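Local coordinates for protein (R)-specific secondary-alkylsulfatase (Pseudomonas sp., PDB 4AXH) that hydrolyses secondary alkyl sulfates enantioselectively with strict inversion of configuration, using a two-zinc centre to turn (R)-sulfate esters into (S)-alcohols, at residues G87-L92 / V237-Q242; G140-V145 / P171-V176; I558-D563 / L585-G590; F576-Q581 / K608-T613. One frame throughout, in Å; residues are numbered along the deposited sequence.

Contact 1 (G87-L92 / V237-Q242); sequences GAYQFL and VPRGAQ
The phenyl ring of F91 offers one face to G240, whose CA stands 3.7 Å from the ring centroid and 21° off the ring normal, displaced toward the rim. This is a CH-pi contact made by the backbone CA of a glycine; CZ of F91 also comes within 3.4 Å of the amide N of G240. At the ring edge, in its plane, lies the carbonyl oxygen of A88. The second flat group is the R239 guanidinium. It runs nearly parallel to the Y89 ring, 18° between planes, with the Y89 hydroxyl over one face. Touching here is done mainly by the aliphatic part of the arginine: CD sits 3.4 Å from OH of Y89, and CG lies 3.7 Å from CB of A88. A bend at chi2 (-41°) turns CD toward the tyrosine. The polar ends are held by other residues, since OH of Y89 hydrogen-bonds Q244 and NH1 of R239 hydrogen-bonds the carbonyl of G234. A241 follows along the CD2-CE2 side of the F91 ring, its CB 4.4 Å from CD2 of F91. The backbone from G240 to A241 N passes along that ring, and the backbone angles of G240 favour glycine because a CB would be jammed against the preceding carbonyl oxygen. The example illustrates how a glycine lets an irregular loop lie on an aromatic face: a short 3-10 turn ahead of helix 103-111 meets a loop of the metallo-beta-lactamase domain, the one that follows helix 222-233, which carries the sulfate-binding Q232.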
loop_
_atom_site.group_PDB
_atom_site.type_symbol
_atom_site.label_atom_id
_atom_site.label_comp_id
_atom_site.label_asym_id
_atom_site.label_seq_id
_atom_site.Cartn_x
_atom_site.Cartn_y
_atom_site.Cartn_z
ATOM N N GLY A 87 -18.294 -10.010 32.709
ATOM C CA GLY A 87 -18.305 -9.591 34.101
ATOM C C GLY A 87 -17.144 -8.689 34.479
ATOM O O GLY A 87 -17.238 -7.957 35.467
ATOM N N ALA A 88 -16.044 -8.715 33.695
ATOM C CA ALA A 88 -14.877 -7.875 33.943
ATOM C C ALA A 88 -15.134 -6.377 33.628
ATOM O O ALA A 88 -14.441 -5.511 34.169
ATOM C CB ALA A 88 -13.703 -8.384 33.138
ATOM N N TYR A 89 -16.146 -6.081 32.777
ATOM C CA TYR A 89 -16.515 -4.733 32.364
ATOM C C TYR A 89 -17.686 -4.120 33.154
ATOM O O TYR A 89 -18.307 -3.164 32.690
ATOM C CB TYR A 89 -16.746 -4.684 30.851
ATOM C CG TYR A 89 -15.523 -5.072 30.059
ATOM C CD1 TYR A 89 -14.484 -4.166 29.850
ATOM C CD2 TYR A 89 -15.397 -6.349 29.516
ATOM C CE1 TYR A 89 -13.333 -4.533 29.141
ATOM C CE2 TYR A 89 -14.258 -6.724 28.796
ATOM C CZ TYR A 89 -13.221 -5.817 28.623
ATOM O OH TYR A 89 -12.097 -6.184 27.921
ATOM N N GLN A 90 -17.940 -4.634 34.375
ATOM C CA GLN A 90 -19.004 -4.188 35.281
ATOM C C GLN A 90 -18.897 -2.702 35.681
ATOM O O GLN A 90 -19.927 -2.034 35.796
ATOM C CB GLN A 90 -19.054 -5.070 36.523
ATOM C CG GLN A 90 -20.447 -5.137 37.134
ATOM C CD GLN A 90 -21.188 -6.369 36.706
ATOM O OE1 GLN A 90 -21.357 -7.311 37.494
ATOM N NE2 GLN A 90 -21.662 -6.387 35.459
ATOM N N PHE A 91 -17.664 -2.186 35.853
ATOM C CA PHE A 91 -17.367 -0.788 36.196
ATOM C C PHE A 91 -17.989 0.232 35.226
ATOM O O PHE A 91 -18.146 1.411 35.588
ATOM C CB PHE A 91 -15.841 -0.573 36.299
ATOM C CG PHE A 91 -15.076 -0.854 35.026
ATOM C CD1 PHE A 91 -14.707 -2.150 34.680
ATOM C CD2 PHE A 91 -14.694 0.175 34.188
ATOM C CE1 PHE A 91 -13.999 -2.404 33.500
ATOM C CE2 PHE A 91 -13.984 -0.085 33.015
ATOM C CZ PHE A 91 -13.654 -1.373 32.668
ATOM N N LEU A 92 -18.343 -0.215 34.003
ATOM C CA LEU A 92 -18.906 0.639 32.961
ATOM C C LEU A 92 -20.397 0.836 33.078
ATOM O O LEU A 92 -20.906 1.871 32.638
ATOM C CB LEU A 92 -18.585 0.069 31.560
ATOM C CG LEU A 92 -17.144 0.118 31.121
ATOM C CD1 LEU A 92 -16.887 -0.851 29.980
ATOM C CD2 LEU A 92 -16.731 1.536 30.764
ATOM N N VAL A 237 -3.291 -6.477 29.129
ATOM C CA VAL A 237 -3.670 -5.349 29.981
ATOM C C VAL A 237 -4.940 -5.701 30.795
ATOM O O VAL A 237 -5.915 -6.193 30.230
ATOM C CB VAL A 237 -3.834 -4.042 29.148
ATOM C CG1 VAL A 237 -4.206 -2.855 30.026
ATOM C CG2 VAL A 237 -2.566 -3.735 28.337
ATOM N N PRO A 238 -4.957 -5.442 32.123
ATOM C CA PRO A 238 -6.156 -5.741 32.925
ATOM C C PRO A 238 -7.356 -4.893 32.511
ATOM O O PRO A 238 -7.185 -3.923 31.791
ATOM C CB PRO A 238 -5.722 -5.362 34.356
ATOM C CG PRO A 238 -4.293 -5.303 34.335
ATOM C CD PRO A 238 -3.887 -4.887 32.978
ATOM N N ARG A 239 -8.560 -5.234 32.992
ATOM C CA ARG A 239 -9.763 -4.471 32.698
ATOM C C ARG A 239 -9.971 -3.513 33.861
ATOM O O ARG A 239 -9.607 -3.834 35.006
ATOM C CB ARG A 239 -10.994 -5.371 32.475
ATOM C CG ARG A 239 -10.770 -6.670 31.661
ATOM C CD ARG A 239 -9.856 -6.519 30.449
ATOM N NE ARG A 239 -9.560 -7.786 29.779
ATOM C CZ ARG A 239 -8.652 -7.940 28.817
ATOM N NH1 ARG A 239 -7.890 -6.916 28.439
ATOM N NH2 ARG A 239 -8.475 -9.126 28.247
ATOM N N GLY A 240 -10.508 -2.332 33.562
ATOM C CA GLY A 240 -10.737 -1.291 34.553
ATOM C C GLY A 240 -10.514 0.088 33.973
ATOM O O GLY A 240 -9.802 0.226 32.970
ATOM N N ALA A 241 -11.113 1.123 34.629
ATOM C CA ALA A 241 -11.082 2.542 34.242
ATOM C C ALA A 241 -9.686 3.116 34.077
ATOM O O ALA A 241 -9.530 4.104 33.349
ATOM C CB ALA A 241 -11.894 3.371 35.217
ATOM N N GLN A 242 -8.667 2.485 34.714
ATOM C CA GLN A 242 -7.258 2.886 34.625
ATOM C C GLN A 242 -6.479 2.048 33.592
ATOM O O GLN A 242 -5.313 2.348 33.321
ATOM C CB GLN A 242 -6.590 2.818 36.009
ATOM C CG GLN A 242 -6.879 4.030 36.890
ATOM C CD GLN A 242 -5.710 4.363 37.783
ATOM O OE1 GLN A 242 -5.864 4.132 39.069
ATOM N NE2 GLN A 242 -4.660 4.823 37.329
#

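Contact 2 (G140-V145 / P171-V176); sequences GDSGLV and PIVAVV
V173 sets CG1 anti to its backbone N (chi1 -179°), which leaves CG2 beside that N and directed at G143, where it rests 3.6 Å from CA. G143 has no side chain, and the valine methyl occupies the side of the backbone where one would project. L144 holds CG anti to its own carbonyl carbon (chi1 -56°), and CG comes 3.5 Å from the carbonyl oxygen of P171. The neighbouring S142 sends its hydroxyl to D278, although OG also passes near the V173 methyl. Between the backbones, the carbonyl oxygen of L144 accepts two N-H groups from consecutive residues: V173 N at 3.0 Å and A174 N at 3.3 Å, the latter bond almost straight (172°). The helix-like conformation of V173 turns these two successive N-H groups to one oxygen, an irregularity in the parallel pairing. One step on, V145 and A174 form a regular parallel bridge. CA of V145 makes a CH...O contact of 3.3 Å with the carbonyl oxygen of A174, while CG2 of V145 packs 3.9 Å from CB of A174. These strands belong to the beta-alpha-beta unit whose helix 153-164 covers L144 through Y163 and F164. As a worked case of parallel-strand pairing, the contact divides its labour: the carbonyl of the buried L144 accepts from two backbone amides, and the side-chain contacts are mainly apolar. Its chemistry is thus that of sheet architecture in the metallo-beta-lactamase fold, away from the zinc and sulfate sites.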
loop_
_atom_site.group_PDB
_atom_site.type_symbol
_atom_site.label_atom_id
_atom_site.label_comp_id
_atom_site.label_asym_id
_atom_site.label_seq_id
_atom_site.Cartn_x
_atom_site.Cartn_y
_atom_site.Cartn_z
ATOM N N GLY A 140 -36.803 -19.589 9.386
ATOM C CA GLY A 140 -37.012 -20.376 8.174
ATOM C C GLY A 140 -37.816 -21.639 8.395
ATOM O O GLY A 140 -38.063 -22.039 9.545
ATOM N N ASP A 141 -38.222 -22.269 7.270
ATOM C CA ASP A 141 -39.087 -23.456 7.189
ATOM C C ASP A 141 -38.821 -24.602 8.166
ATOM O O ASP A 141 -39.630 -24.804 9.080
ATOM C CB ASP A 141 -39.285 -23.927 5.729
ATOM C CG ASP A 141 -40.040 -22.942 4.833
ATOM O OD1 ASP A 141 -40.742 -22.042 5.377
ATOM O OD2 ASP A 141 -39.981 -23.101 3.597
ATOM N N SER A 142 -37.691 -25.326 7.999
ATOM C CA SER A 142 -37.338 -26.481 8.833
ATOM C C SER A 142 -36.271 -26.223 9.909
ATOM O O SER A 142 -36.500 -26.540 11.077
ATOM C CB SER A 142 -36.960 -27.681 7.966
ATOM O OG SER A 142 -35.884 -27.413 7.082
ATOM N N GLY A 143 -35.123 -25.674 9.503
ATOM C CA GLY A 143 -34.009 -25.423 10.407
ATOM C C GLY A 143 -33.677 -23.965 10.576
ATOM O O GLY A 143 -34.583 -23.139 10.686
ATOM N N LEU A 144 -32.364 -23.658 10.619
ATOM C CA LEU A 144 -31.818 -22.315 10.829
ATOM C C LEU A 144 -30.827 -21.920 9.768
ATOM O O LEU A 144 -29.996 -22.728 9.333
ATOM C CB LEU A 144 -31.109 -22.196 12.198
ATOM C CG LEU A 144 -31.879 -22.536 13.480
ATOM C CD1 LEU A 144 -30.962 -22.476 14.658
ATOM C CD2 LEU A 144 -33.032 -21.596 13.729
ATOM N N VAL A 145 -30.884 -20.647 9.371
ATOM C CA VAL A 145 -29.912 -20.074 8.448
ATOM C C VAL A 145 -29.136 -19.047 9.210
ATOM O O VAL A 145 -29.704 -18.162 9.848
ATOM C CB VAL A 145 -30.395 -19.677 7.033
ATOM C CG1 VAL A 145 -31.767 -19.047 7.073
ATOM C CG2 VAL A 145 -29.387 -18.800 6.293
ATOM N N PRO A 171 -32.302 -27.902 13.484
ATOM C CA PRO A 171 -30.922 -28.028 12.987
ATOM C C PRO A 171 -30.466 -26.740 12.328
ATOM O O PRO A 171 -31.211 -25.778 12.325
ATOM C CB PRO A 171 -31.032 -29.166 11.950
ATOM C CG PRO A 171 -32.431 -29.096 11.456
ATOM C CD PRO A 171 -33.253 -28.671 12.624
ATOM N N ILE A 172 -29.286 -26.764 11.703
ATOM C CA ILE A 172 -28.686 -25.696 10.916
ATOM C C ILE A 172 -28.680 -26.208 9.497
ATOM O O ILE A 172 -28.006 -27.198 9.196
ATOM C CB ILE A 172 -27.277 -25.325 11.448
ATOM C CG1 ILE A 172 -27.400 -24.694 12.861
ATOM C CG2 ILE A 172 -26.543 -24.408 10.469
ATOM C CD1 ILE A 172 -26.124 -24.617 13.698
ATOM N N VAL A 173 -29.495 -25.584 8.639
ATOM C CA VAL A 173 -29.622 -25.953 7.228
ATOM C C VAL A 173 -28.593 -25.170 6.393
ATOM O O VAL A 173 -28.074 -25.663 5.390
ATOM C CB VAL A 173 -31.068 -25.721 6.717
ATOM C CG1 VAL A 173 -31.206 -26.134 5.244
ATOM C CG2 VAL A 173 -32.082 -26.470 7.573
ATOM N N ALA A 174 -28.339 -23.935 6.781
ATOM C CA ALA A 174 -27.452 -23.096 6.000
ATOM C C ALA A 174 -26.625 -22.161 6.862
ATOM O O ALA A 174 -27.066 -21.735 7.940
ATOM C CB ALA A 174 -28.262 -22.292 4.969
ATOM N N VAL A 175 -25.426 -21.839 6.355
ATOM C CA VAL A 175 -24.498 -20.893 6.956
ATOM C C VAL A 175 -23.997 -19.965 5.862
ATOM O O VAL A 175 -23.813 -20.415 4.742
ATOM C CB VAL A 175 -23.351 -21.581 7.764
ATOM C CG1 VAL A 175 -22.223 -20.613 8.098
ATOM C CG2 VAL A 175 -23.887 -22.221 9.035
ATOM N N VAL A 176 -23.827 -18.662 6.187
ATOM C CA VAL A 176 -23.304 -17.616 5.303
ATOM C C VAL A 176 -22.073 -17.039 5.975
ATOM O O VAL A 176 -22.130 -16.643 7.126
ATOM C CB VAL A 176 -24.340 -16.506 5.010
ATOM C CG1 VAL A 176 -23.759 -15.420 4.105
ATOM C CG2 VAL A 176 -25.604 -17.083 4.393
#

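Contact 3 (I558-D563 / L585-G590); sequences IRLDTD and LTLRNG
G590, L560 and T562 account for most of the surface buried here, and all three meet at one atom, the carbonyl oxygen of G590. The T562 hydroxyl donates to it over 3.1 Å from OG1, approaching at a C=O...O angle of 153° and 24° out of the carbonyl plane. CA of T562 adds a CH...O contact at 3.5 Å from the same oxygen. L560 extends CG anti to its backbone N (chi1 -176°), and its CD2 methyl lies 3.5 Å from the oxygen of G590. That methyl also packs 3.6 Å from CD1 of L587, the two leucines crossing obliquely. N589 and G590 both have positive phi angles, as in the type I' turn of a two-residue beta hairpin, and the turn presents the glycine carbonyl to the threonine. Beside the hairpin, N589 and R588 bind the second subunit: OD1 of N589 accepts from the backbone of E406, and the R588 guanidinium forms salt bridges with D371 and D374 there. L560 and L587 both touch L592 of strand 591-596. The link between helices 549-559 and 562-565 meets the turn of the hairpin formed by strands 581-588 and 591-596 at G590.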
loop_
_atom_site.group_PDB
_atom_site.type_symbol
_atom_site.label_atom_id
_atom_site.label_comp_id
_atom_site.label_asym_id
_atom_site.label_seq_id
_atom_site.Cartn_x
_atom_site.Cartn_y
_atom_site.Cartn_z
ATOM N N ILE A 558 10.803 -17.565 3.399
ATOM C CA ILE A 558 10.822 -16.505 4.408
ATOM C C ILE A 558 11.640 -16.968 5.634
ATOM O O ILE A 558 12.386 -16.175 6.201
ATOM C CB ILE A 558 9.339 -16.120 4.749
ATOM C CG1 ILE A 558 8.750 -15.206 3.666
ATOM C CG2 ILE A 558 9.190 -15.508 6.146
ATOM C CD1 ILE A 558 7.237 -15.202 3.574
ATOM N N ARG A 559 11.482 -18.242 6.030
ATOM C CA ARG A 559 12.192 -18.869 7.153
ATOM C C ARG A 559 13.682 -19.121 6.832
ATOM O O ARG A 559 14.519 -19.063 7.731
ATOM C CB ARG A 559 11.507 -20.183 7.550
ATOM C CG ARG A 559 10.233 -19.960 8.355
ATOM C CD ARG A 559 9.714 -21.243 8.938
ATOM N NE ARG A 559 10.720 -21.863 9.794
ATOM C CZ ARG A 559 10.716 -23.142 10.136
ATOM N NH1 ARG A 559 9.744 -23.942 9.719
ATOM N NH2 ARG A 559 11.674 -23.626 10.914
ATOM N N LEU A 560 14.004 -19.376 5.546
ATOM C CA LEU A 560 15.369 -19.595 5.079
ATOM C C LEU A 560 16.295 -18.444 5.496
ATOM O O LEU A 560 15.962 -17.264 5.313
ATOM C CB LEU A 560 15.394 -19.801 3.553
ATOM C CG LEU A 560 16.751 -20.131 2.923
ATOM C CD1 LEU A 560 17.085 -21.582 3.109
ATOM C CD2 LEU A 560 16.747 -19.805 1.467
ATOM N N ASP A 561 17.436 -18.814 6.093
ATOM C CA ASP A 561 18.469 -17.911 6.572
ATOM C C ASP A 561 19.509 -17.737 5.483
ATOM O O ASP A 561 20.417 -18.562 5.356
ATOM C CB ASP A 561 19.116 -18.461 7.858
ATOM C CG ASP A 561 20.064 -17.520 8.601
ATOM O OD1 ASP A 561 20.369 -16.419 8.063
ATOM O OD2 ASP A 561 20.464 -17.860 9.738
ATOM N N THR A 562 19.376 -16.638 4.717
ATOM C CA THR A 562 20.243 -16.228 3.611
ATOM C C THR A 562 21.734 -16.346 3.948
ATOM O O THR A 562 22.484 -16.893 3.144
ATOM C CB THR A 562 19.837 -14.828 3.144
ATOM O OG1 THR A 562 18.473 -14.887 2.746
ATOM C CG2 THR A 562 20.683 -14.315 1.996
ATOM N N ASP A 563 22.151 -15.878 5.136
ATOM C CA ASP A 563 23.550 -15.931 5.570
ATOM C C ASP A 563 24.168 -17.334 5.626
ATOM O O ASP A 563 25.251 -17.539 5.065
ATOM C CB ASP A 563 23.736 -15.179 6.886
ATOM C CG ASP A 563 23.470 -13.694 6.774
ATOM O OD1 ASP A 563 23.377 -13.187 5.618
ATOM O OD2 ASP A 563 23.370 -13.031 7.833
ATOM N N LEU A 585 11.389 -26.725 -6.235
ATOM C CA LEU A 585 12.134 -25.722 -5.467
ATOM C C LEU A 585 13.499 -25.543 -6.054
ATOM O O LEU A 585 14.029 -26.452 -6.694
ATOM C CB LEU A 585 12.326 -26.117 -3.993
ATOM C CG LEU A 585 11.128 -26.191 -3.060
ATOM C CD1 LEU A 585 11.601 -26.481 -1.636
ATOM C CD2 LEU A 585 10.375 -24.884 -3.037
ATOM N N THR A 586 14.079 -24.366 -5.824
ATOM C CA THR A 586 15.433 -23.981 -6.229
ATOM C C THR A 586 16.021 -23.030 -5.193
ATOM O O THR A 586 15.368 -22.055 -4.825
ATOM C CB THR A 586 15.558 -23.529 -7.719
ATOM O OG1 THR A 586 16.486 -22.443 -7.826
ATOM C CG2 THR A 586 14.213 -23.171 -8.387
ATOM N N LEU A 587 17.216 -23.360 -4.666
ATOM C CA LEU A 587 17.946 -22.558 -3.666
ATOM C C LEU A 587 19.200 -22.043 -4.329
ATOM O O LEU A 587 20.077 -22.828 -4.673
ATOM C CB LEU A 587 18.283 -23.380 -2.396
ATOM C CG LEU A 587 19.333 -22.809 -1.418
ATOM C CD1 LEU A 587 18.939 -21.438 -0.892
ATOM C CD2 LEU A 587 19.572 -23.767 -0.263
ATOM N N ARG A 588 19.262 -20.735 -4.545
ATOM C CA ARG A 588 20.378 -20.095 -5.238
ATOM C C ARG A 588 20.690 -18.794 -4.562
ATOM O O ARG A 588 19.784 -18.012 -4.295
ATOM C CB ARG A 588 20.002 -19.848 -6.711
ATOM C CG ARG A 588 21.183 -19.858 -7.642
ATOM C CD ARG A 588 20.742 -19.868 -9.092
ATOM N NE ARG A 588 20.628 -18.503 -9.586
ATOM C CZ ARG A 588 21.487 -17.931 -10.425
ATOM N NH1 ARG A 588 22.514 -18.620 -10.910
ATOM N NH2 ARG A 588 21.314 -16.676 -10.801
ATOM N N ASN A 589 21.968 -18.564 -4.268
ATOM C CA ASN A 589 22.471 -17.357 -3.607
ATOM C C ASN A 589 21.761 -17.103 -2.272
ATOM O O ASN A 589 21.506 -15.954 -1.931
ATOM C CB ASN A 589 22.359 -16.141 -4.547
ATOM C CG ASN A 589 23.237 -16.223 -5.755
ATOM O OD1 ASN A 589 24.458 -16.313 -5.636
ATOM N ND2 ASN A 589 22.649 -16.133 -6.947
ATOM N N GLY A 590 21.406 -18.176 -1.561
ATOM C CA GLY A 590 20.689 -18.112 -0.283
ATOM C C GLY A 590 19.264 -17.583 -0.374
ATOM O O GLY A 590 18.723 -17.061 0.612
#

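Contact 4 (F576-Q581 / K608-T613); sequences FEDLKQ and KLTKPT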
loop_
_atom_site.group_PDB
_atom_site.type_symbol
_atom_site.label_atom_id
_atom_site.label_comp_id
_atom_site.label_asym_id
_atom_site.label_seq_id
_atom_site.Cartn_x
_atom_site.Cartn_y
_atom_site.Cartn_z
ATOM N N PHE A 576 3.534 -34.764 -4.572
ATOM C CA PHE A 576 2.446 -35.077 -3.662
ATOM C C PHE A 576 1.407 -35.945 -4.361
ATOM O O PHE A 576 0.563 -35.442 -5.107
ATOM C CB PHE A 576 1.839 -33.778 -3.104
ATOM C CG PHE A 576 2.762 -32.969 -2.224
ATOM C CD1 PHE A 576 3.622 -32.023 -2.774
ATOM C CD2 PHE A 576 2.740 -33.119 -0.845
ATOM C CE1 PHE A 576 4.461 -31.253 -1.958
ATOM C CE2 PHE A 576 3.577 -32.351 -0.030
ATOM C CZ PHE A 576 4.434 -31.424 -0.592
ATOM N N GLU A 577 1.509 -37.260 -4.141
ATOM C CA GLU A 577 0.662 -38.298 -4.735
ATOM C C GLU A 577 -0.835 -38.119 -4.474
ATOM O O GLU A 577 -1.644 -38.294 -5.393
ATOM C CB GLU A 577 1.151 -39.719 -4.354
ATOM C CG GLU A 577 1.471 -39.941 -2.872
ATOM C CD GLU A 577 2.885 -40.368 -2.480
ATOM O OE1 GLU A 577 3.845 -40.066 -3.229
ATOM O OE2 GLU A 577 3.033 -40.989 -1.401
ATOM N N ASP A 578 -1.194 -37.737 -3.237
ATOM C CA ASP A 578 -2.580 -37.502 -2.824
ATOM C C ASP A 578 -3.182 -36.238 -3.466
ATOM O O ASP A 578 -4.408 -36.119 -3.553
ATOM C CB ASP A 578 -2.660 -37.407 -1.286
ATOM C CG ASP A 578 -1.988 -36.180 -0.699
ATOM O OD1 ASP A 578 -0.859 -35.848 -1.143
ATOM O OD2 ASP A 578 -2.597 -35.539 0.191
ATOM N N LEU A 579 -2.314 -35.293 -3.884
ATOM C CA LEU A 579 -2.683 -34.002 -4.469
ATOM C C LEU A 579 -2.516 -33.946 -5.970
ATOM O O LEU A 579 -2.966 -32.971 -6.578
ATOM C CB LEU A 579 -1.791 -32.904 -3.868
ATOM C CG LEU A 579 -2.251 -32.238 -2.589
ATOM C CD1 LEU A 579 -1.078 -31.668 -1.850
ATOM C CD2 LEU A 579 -3.226 -31.117 -2.886
ATOM N N LYS A 580 -1.811 -34.940 -6.564
ATOM C CA LYS A 580 -1.443 -34.994 -7.986
ATOM C C LYS A 580 -0.752 -33.677 -8.431
ATOM O O LYS A 580 -0.939 -33.184 -9.550
ATOM C CB LYS A 580 -2.588 -35.509 -8.909
ATOM C CG LYS A 580 -3.832 -34.621 -9.078
ATOM C CD LYS A 580 -4.778 -35.159 -10.158
ATOM C CE LYS A 580 -6.118 -34.458 -10.183
ATOM N NZ LYS A 580 -6.046 -33.100 -10.787
ATOM N N GLN A 581 0.052 -33.115 -7.504
ATOM C CA GLN A 581 0.751 -31.847 -7.673
ATOM C C GLN A 581 2.272 -31.969 -7.493
ATOM O O GLN A 581 2.758 -32.519 -6.501
ATOM C CB GLN A 581 0.164 -30.781 -6.726
ATOM C CG GLN A 581 0.356 -29.356 -7.222
ATOM C CD GLN A 581 0.833 -28.437 -6.133
ATOM O OE1 GLN A 581 0.064 -28.021 -5.257
ATOM N NE2 GLN A 581 2.116 -28.092 -6.175
ATOM N N LYS A 608 9.014 -37.567 -2.563
ATOM C CA LYS A 608 7.680 -38.150 -2.713
ATOM C C LYS A 608 7.069 -38.332 -1.319
ATOM O O LYS A 608 7.680 -38.981 -0.469
ATOM C CB LYS A 608 7.729 -39.502 -3.445
ATOM C CG LYS A 608 8.346 -39.460 -4.849
ATOM C CD LYS A 608 7.747 -40.528 -5.783
ATOM C CE LYS A 608 8.058 -41.971 -5.424
ATOM N NZ LYS A 608 7.116 -42.919 -6.080
ATOM N N LEU A 609 5.887 -37.727 -1.083
ATOM C CA LEU A 609 5.134 -37.743 0.183
ATOM C C LEU A 609 3.714 -37.309 -0.084
ATOM O O LEU A 609 3.372 -37.004 -1.227
ATOM C CB LEU A 609 5.786 -36.798 1.232
ATOM C CG LEU A 609 5.662 -35.255 1.063
ATOM C CD1 LEU A 609 6.248 -34.541 2.253
ATOM C CD2 LEU A 609 6.378 -34.744 -0.178
ATOM N N THR A 610 2.896 -37.248 0.966
ATOM C CA THR A 610 1.509 -36.788 0.881
ATOM C C THR A 610 1.354 -35.499 1.706
ATOM O O THR A 610 2.190 -35.244 2.582
ATOM C CB THR A 610 0.526 -37.888 1.348
ATOM O OG1 THR A 610 0.599 -38.051 2.765
ATOM C CG2 THR A 610 0.747 -39.213 0.649
ATOM N N LYS A 611 0.289 -34.698 1.442
ATOM C CA LYS A 611 0.016 -33.484 2.224
ATOM C C LYS A 611 -0.153 -33.824 3.727
ATOM O O LYS A 611 0.560 -33.201 4.520
ATOM C CB LYS A 611 -1.185 -32.687 1.683
ATOM C CG LYS A 611 -1.289 -31.262 2.265
ATOM C CD LYS A 611 -2.712 -30.930 2.731
ATOM C CE LYS A 611 -2.820 -29.603 3.443
ATOM N NZ LYS A 611 -4.238 -29.246 3.747
ATOM N N PRO A 612 -0.967 -34.848 4.148
ATOM C CA PRO A 612 -1.045 -35.155 5.592
ATOM C C PRO A 612 0.309 -35.456 6.254
ATOM O O PRO A 612 0.504 -35.040 7.394
ATOM C CB PRO A 612 -2.044 -36.319 5.677
ATOM C CG PRO A 612 -2.197 -36.835 4.292
ATOM C CD PRO A 612 -1.885 -35.711 3.368
ATOM N N THR A 613 1.265 -36.102 5.522
ATOM C CA THR A 613 2.614 -36.370 6.045
ATOM C C THR A 613 3.425 -35.077 6.102
ATOM O O THR A 613 4.069 -34.831 7.117
ATOM C CB THR A 613 3.349 -37.541 5.343
ATOM O OG1 THR A 613 3.817 -37.150 4.055
ATOM C CG2 THR A 613 2.518 -38.828 5.277
#
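A single backbone N-H, that of K611, is met by both carboxylate oxygens of D578. OD1 takes the stronger bond, 3.1 Å from N on its syn side and 33° out of the carboxylate plane; the bond to OD2 is weak. The aspartate thus approaches the first turn of helix 611-618, where the helix dipole would be expected to favour its negative charge. OD2 reaches on toward P612, 3.3 Å from CD, while D578 and T610 cross at about a right angle. T610 itself is the N-cap: its OG1 accepts a weak bond from T613 N, and the T613 hydroxyl donates back to the T610 carbonyl. Just before this cap, strand 605-609 runs parallel to strand 570-576 in the five-stranded sheet of the C-terminal domain, F576 pairing with L609. Their side chains lie side by side, pointing the same way, with CD2 of L609 over one face of the phenyl ring (4.0 Å from its centroid). CA of F576 makes a nearly straight CH...O contact, 3.2 Å, to the L609 carbonyl, which E577 N also bonds weakly. Across the turn that leads back into strand 581-588, K580 and Q581 both face F576 in a G1 bulge. L579 touches K611 obliquely, CD1 to CB at 3.7 Å, and the lysine carries its NZ away to the carbonyl of R545.

Contact 2, and the 237-242 side of contact 1, lie in the metallo-beta-lactamase part of the chain, with contact 2 nested in sequence inside the loop closed by contact 1; their centres are about 37 Å apart. Contacts 3 and 4 follow in the C-terminal domain, where their segments alternate and adjoin around one five-stranded sheet, with centres about 23 Å apart. Contact 3 sits at one end of that sheet, by the second subunit, and contact 4 at the other. Contact 1 lies about 48 to 50 Å from both, across the chain's centre. The dimerisation region intervenes along the sequence between the two pairs, and none of the contacts joins the catalytic part to the C-terminal one.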